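Aminotransferase, classes I and II (Silicibacter pomeroyi DSS-3, PDB 3H14) is a putative class I aminotransferase that probably uses pyridoxal 5'-phosphate to move an amino group from L-aspartate to 2-oxoglutarate. Local coordinates at residues Ala155-Leu160 with Ile187-Ala192; Pro300-Thr305 with Ala377-Arg382. One frame throughout, in Å; residues are numbered along the deposited sequence.

Contact 1 (Ala155-Leu160 with Ile187-Ala192); sequences ADFAGL and IEAAQA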
loop_
_atom_site.group_PDB
_atom_site.type_symbol
_atom_site.label_atom_id
_atom_site.label_comp_id
_atom_site.label_asym_id
_atom_site.label_seq_id
_atom_site.Cartn_x
_atom_site.Cartn_y
_atom_site.Cartn_z
ATOM N N ALA A 155 6.129 6.507 21.251
ATOM C CA ALA A 155 5.568 5.913 22.464
ATOM C C ALA A 155 4.944 4.533 22.267
ATOM O O ALA A 155 4.878 3.736 23.197
ATOM C CB ALA A 155 4.528 6.920 23.149
ATOM N N ASP A 156 4.467 4.260 21.049
ATOM C CA ASP A 156 3.888 2.989 20.713
ATOM C C ASP A 156 4.876 1.821 20.764
ATOM O O ASP A 156 4.462 0.674 20.908
ATOM C CB ASP A 156 3.270 3.047 19.315
ATOM C CG ASP A 156 1.972 3.859 19.260
ATOM O OD1 ASP A 156 1.184 3.843 20.254
ATOM O OD2 ASP A 156 1.734 4.473 18.212
ATOM N N PHE A 157 6.173 2.099 20.632
ATOM C CA PHE A 157 7.168 1.022 20.696
ATOM C C PHE A 157 8.321 1.279 21.684
ATOM O O PHE A 157 9.224 0.479 21.788
ATOM C CB PHE A 157 7.674 0.658 19.294
ATOM C CG PHE A 157 8.292 1.794 18.545
ATOM C CD1 PHE A 157 9.647 2.060 18.661
ATOM C CD2 PHE A 157 7.530 2.599 17.707
ATOM C CE1 PHE A 157 10.212 3.083 17.988
ATOM C CE2 PHE A 157 8.101 3.631 17.019
ATOM C CZ PHE A 157 9.453 3.877 17.162
ATOM N N ALA A 158 8.223 2.333 22.480
ATOM C CA ALA A 158 9.187 2.577 23.543
ATOM C C ALA A 158 9.281 1.431 24.534
ATOM O O ALA A 158 10.341 1.206 25.128
ATOM C CB ALA A 158 8.866 3.935 24.261
ATOM N N GLY A 159 8.211 0.663 24.691
ATOM C CA GLY A 159 8.200 -0.442 25.635
ATOM C C GLY A 159 8.542 -1.796 25.060
ATOM O O GLY A 159 8.487 -2.798 25.777
ATOM N N LEU A 160 8.934 -1.804 23.776
ATOM C CA LEU A 160 9.042 -3.009 22.993
ATOM C C LEU A 160 10.470 -3.194 22.444
ATOM O O LEU A 160 11.062 -2.268 21.911
ATOM C CB LEU A 160 8.059 -2.947 21.807
ATOM C CG LEU A 160 6.551 -2.862 22.127
ATOM C CD1 LEU A 160 5.698 -2.818 20.851
ATOM C CD2 LEU A 160 6.128 -4.005 23.008
ATOM N N ILE A 187 12.053 7.940 12.921
ATOM C CA ILE A 187 13.395 7.486 12.567
ATOM C C ILE A 187 14.372 7.646 13.748
ATOM O O ILE A 187 15.137 6.720 14.054
ATOM C CB ILE A 187 13.958 8.233 11.318
ATOM C CG1 ILE A 187 13.229 7.762 10.056
ATOM C CG2 ILE A 187 15.494 7.988 11.154
ATOM C CD1 ILE A 187 13.528 8.603 8.809
ATOM N N GLU A 188 14.336 8.806 14.403
ATOM C CA GLU A 188 15.211 9.045 15.564
ATOM C C GLU A 188 14.949 7.983 16.647
ATOM O O GLU A 188 15.874 7.378 17.164
ATOM C CB GLU A 188 15.034 10.469 16.095
ATOM N N ALA A 189 13.680 7.712 16.926
ATOM C CA ALA A 189 13.280 6.758 17.947
ATOM C C ALA A 189 13.649 5.326 17.603
ATOM O O ALA A 189 14.133 4.587 18.456
ATOM C CB ALA A 189 11.778 6.876 18.227
ATOM N N ALA A 190 13.399 4.918 16.361
ATOM C CA ALA A 190 13.836 3.612 15.887
ATOM C C ALA A 190 15.348 3.426 16.050
ATOM O O ALA A 190 15.793 2.431 16.622
ATOM C CB ALA A 190 13.421 3.402 14.399
ATOM N N GLN A 191 16.123 4.383 15.535
ATOM C CA GLN A 191 17.589 4.311 15.532
ATOM C C GLN A 191 18.132 4.215 16.968
ATOM O O GLN A 191 19.076 3.469 17.248
ATOM C CB GLN A 191 18.189 5.570 14.870
ATOM N N ALA A 192 17.491 4.952 17.870
ATOM C CA ALA A 192 17.939 5.022 19.234
ATOM C C ALA A 192 17.720 3.737 20.022
ATOM O O ALA A 192 18.402 3.525 21.024
ATOM C CB ALA A 192 17.297 6.210 19.941
#

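Contact 2 (Pro300-Thr305 with Ala377-Arg382); sequences PKAGFT and AFMQAR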
loop_
_atom_site.group_PDB
_atom_site.type_symbol
_atom_site.label_atom_id
_atom_site.label_comp_id
_atom_site.label_asym_id
_atom_site.label_seq_id
_atom_site.Cartn_x
_atom_site.Cartn_y
_atom_site.Cartn_z
ATOM N N PRO A 300 -20.451 11.097 4.343
ATOM C CA PRO A 300 -21.165 11.548 5.562
ATOM C C PRO A 300 -22.680 11.527 5.389
ATOM O O PRO A 300 -23.399 11.000 6.247
ATOM C CB PRO A 300 -20.670 12.984 5.759
ATOM C CG PRO A 300 -19.397 13.066 5.026
ATOM C CD PRO A 300 -19.506 12.112 3.865
ATOM N N LYS A 301 -23.145 12.087 4.273
ATOM C CA LYS A 301 -24.541 12.056 3.892
ATOM C C LYS A 301 -25.119 10.646 3.949
ATOM O O LYS A 301 -26.279 10.473 4.339
ATOM C CB LYS A 301 -24.707 12.651 2.492
ATOM N N ALA A 302 -24.332 9.625 3.602
ATOM C CA ALA A 302 -24.828 8.243 3.645
ATOM C C ALA A 302 -24.766 7.602 5.040
ATOM O O ALA A 302 -25.236 6.475 5.236
ATOM C CB ALA A 302 -24.056 7.380 2.641
ATOM N N GLY A 303 -24.175 8.286 6.013
ATOM C CA GLY A 303 -24.016 7.696 7.346
ATOM C C GLY A 303 -22.587 7.359 7.774
ATOM O O GLY A 303 -22.378 6.932 8.910
ATOM N N PHE A 304 -21.611 7.597 6.886
ATOM C CA PHE A 304 -20.197 7.315 7.173
ATOM C C PHE A 304 -19.500 8.601 7.607
ATOM O O PHE A 304 -18.824 9.271 6.825
ATOM C CB PHE A 304 -19.534 6.632 5.952
ATOM C CG PHE A 304 -20.242 5.384 5.536
ATOM C CD1 PHE A 304 -20.039 4.201 6.204
ATOM C CD2 PHE A 304 -21.164 5.404 4.495
ATOM C CE1 PHE A 304 -20.714 3.061 5.858
ATOM C CE2 PHE A 304 -21.857 4.244 4.137
ATOM C CZ PHE A 304 -21.644 3.080 4.833
ATOM N N THR A 305 -19.697 8.964 8.881
ATOM C CA THR A 305 -19.333 10.277 9.390
ATOM C C THR A 305 -18.013 10.333 10.143
ATOM O O THR A 305 -17.505 11.437 10.407
ATOM C CB THR A 305 -20.444 10.806 10.359
ATOM O OG1 THR A 305 -20.706 9.823 11.363
ATOM C CG2 THR A 305 -21.731 11.037 9.597
ATOM N N ALA A 377 -28.888 5.054 -1.172
ATOM C CA ALA A 377 -30.209 4.431 -1.212
ATOM C C ALA A 377 -30.309 3.310 -0.220
ATOM O O ALA A 377 -31.357 3.111 0.378
ATOM C CB ALA A 377 -30.554 3.908 -2.604
ATOM N N PHE A 378 -29.222 2.540 -0.081
ATOM C CA PHE A 378 -29.199 1.373 0.806
ATOM C C PHE A 378 -29.314 1.837 2.244
ATOM O O PHE A 378 -30.055 1.245 3.021
ATOM C CB PHE A 378 -27.891 0.540 0.587
ATOM C CG PHE A 378 -27.485 -0.367 1.753
ATOM C CD1 PHE A 378 -28.068 -1.602 1.945
ATOM C CD2 PHE A 378 -26.461 -0.002 2.605
ATOM C CE1 PHE A 378 -27.664 -2.428 2.992
ATOM C CE2 PHE A 378 -26.070 -0.835 3.663
ATOM C CZ PHE A 378 -26.674 -2.030 3.847
HETATM N N MSE A 379 -28.557 2.862 2.589
HETATM C CA MSE A 379 -28.530 3.369 3.966
HETATM C C MSE A 379 -29.845 4.095 4.354
HETATM O O MSE A 379 -30.269 4.051 5.503
HETATM C CB MSE A 379 -27.354 4.299 4.133
HETATM C CG MSE A 379 -26.017 3.592 4.006
HETATM SE SE MSE A 379 -25.666 2.450 5.585
HETATM C CE MSE A 379 -26.706 0.935 5.236
ATOM N N GLN A 380 -30.478 4.748 3.393
ATOM C CA GLN A 380 -31.846 5.262 3.588
ATOM C C GLN A 380 -32.811 4.150 3.991
ATOM O O GLN A 380 -33.532 4.262 4.974
ATOM C CB GLN A 380 -32.375 5.866 2.300
ATOM C CG GLN A 380 -33.809 6.478 2.454
ATOM C CD GLN A 380 -33.779 7.737 3.287
ATOM O OE1 GLN A 380 -32.766 8.437 3.293
ATOM N NE2 GLN A 380 -34.885 8.048 3.990
ATOM N N ALA A 381 -32.832 3.081 3.207
ATOM C CA ALA A 381 -33.773 1.986 3.419
ATOM C C ALA A 381 -33.432 1.144 4.632
ATOM O O ALA A 381 -34.290 0.412 5.120
ATOM C CB ALA A 381 -33.838 1.119 2.204
ATOM N N ARG A 382 -32.190 1.237 5.107
ATOM C CA ARG A 382 -31.735 0.472 6.270
ATOM C C ARG A 382 -32.204 1.101 7.582
ATOM O O ARG A 382 -32.601 0.361 8.503
ATOM C CB ARG A 382 -30.204 0.375 6.276
ATOM C CG ARG A 382 -29.653 -0.685 7.194
ATOM C CD ARG A 382 -28.144 -0.768 7.034
ATOM N NE ARG A 382 -27.563 -1.904 7.743
ATOM C CZ ARG A 382 -26.879 -1.829 8.880
ATOM N NH1 ARG A 382 -26.696 -0.658 9.491
ATOM N NH2 ARG A 382 -26.383 -2.943 9.413
#

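Contact 1 (Ala155-Leu160 with Ile187-Ala192)
With CG of Phe-157 set between its own backbone N and carbonyl carbon (chi1 58°) and the ring turned at chi2 89°, the phenyl group is directed from the short, weakly bonded helix 154-157 to the helix that holds Ala-189 and Ala-190. Two neighbouring ring carbons do the touching. CZ of Phe-157 packs on the methyl CB of Ala-189 at 3.9 Å, meeting it obliquely, while CE1 lies 4.0 Å from the backbone N of Ala-190, which sits at the ring edge, near the ring plane. The ring thus spans the 8.6 Å between the CA atoms of Phe-157 and Ala-190. Alanine suits both helix positions: Ala-189 offers its methyl to CZ, and Ala-190 is small enough to fit between the helix and Phe-197 of the sheet. Helix 180-192 links two parallel strands, 164-168 and 196-200, of the large mixed sheet in a beta-alpha-beta crossover, as in the cofactor-binding domain of fold-type I aminotransferases. Were the ring cut back to a methyl, as by an alanine here, the CB of Ala-189 would probably lose its apolar partner and a gap would open between turn and helix. The Phe-157 backbone is pinned too: its O accepts a hydrogen bond from the N of Leu-160 (3.0 Å), closing a type I beta turn, and a second from NE2 of Gln-193.

Contact 2 (Pro300-Thr305 with Ala377-Arg382)
The ring of Phe-304 meets the selenium of Met-379 obliquely and also forms an edge-to-face pair with the ring of Phe-359. The selenium contact is a Met-aromatic interaction, made with selenomethionine, and it joins the C-terminal end of the long helix 278-302 to the last helix, 365-381. CZ of Phe-304 lies 4.1 Å from SE of Met-379. That selenium stands 5.1 Å from the centroid of the Phe-304 ring, 50° off the ring normal. The two side chains cross at about a right angle. Met-379 suits this place because its unbranched chain can fold: bends at chi2 and chi3 turn it beside the aromatic ring. Ala-302, with only a methyl, lets the helices approach until its CA is 6.1 Å from that of Met-379. Directly after it the long helix ends in a Schellman motif, where Gly-303 has positive phi (111°); a side chain there would be jammed against the preceding carbonyl. The N of Gly-303 bonds back to the O of Pro-300 at 2.8 Å. On the facing helix, CG of Met-379 lies 3.2 Å from the carbonyl O of Ala-302.

How the contacts relate
Contact 1 and contact 2 lie in different parts of the chain and do not touch: their centres are 41 Å apart and their nearest atoms about 22 Å. They follow one another in series, since 155-160 and 187-192 are both complete before residue 300. Contact 1 lies among the elements packed on the seven-stranded sheet, through Ala-190 on Phe-197, whereas contact 2 flanks the four-stranded sheet, to which Phe-359 belongs; helix 278-302 leads towards that second part. Both are peripheral, centred 23 and 28 Å from the middle of the chain, and both are largely apolar packing. In this family pyridoxal phosphate sits between the large and small domains, so both contacts are probably remote from it.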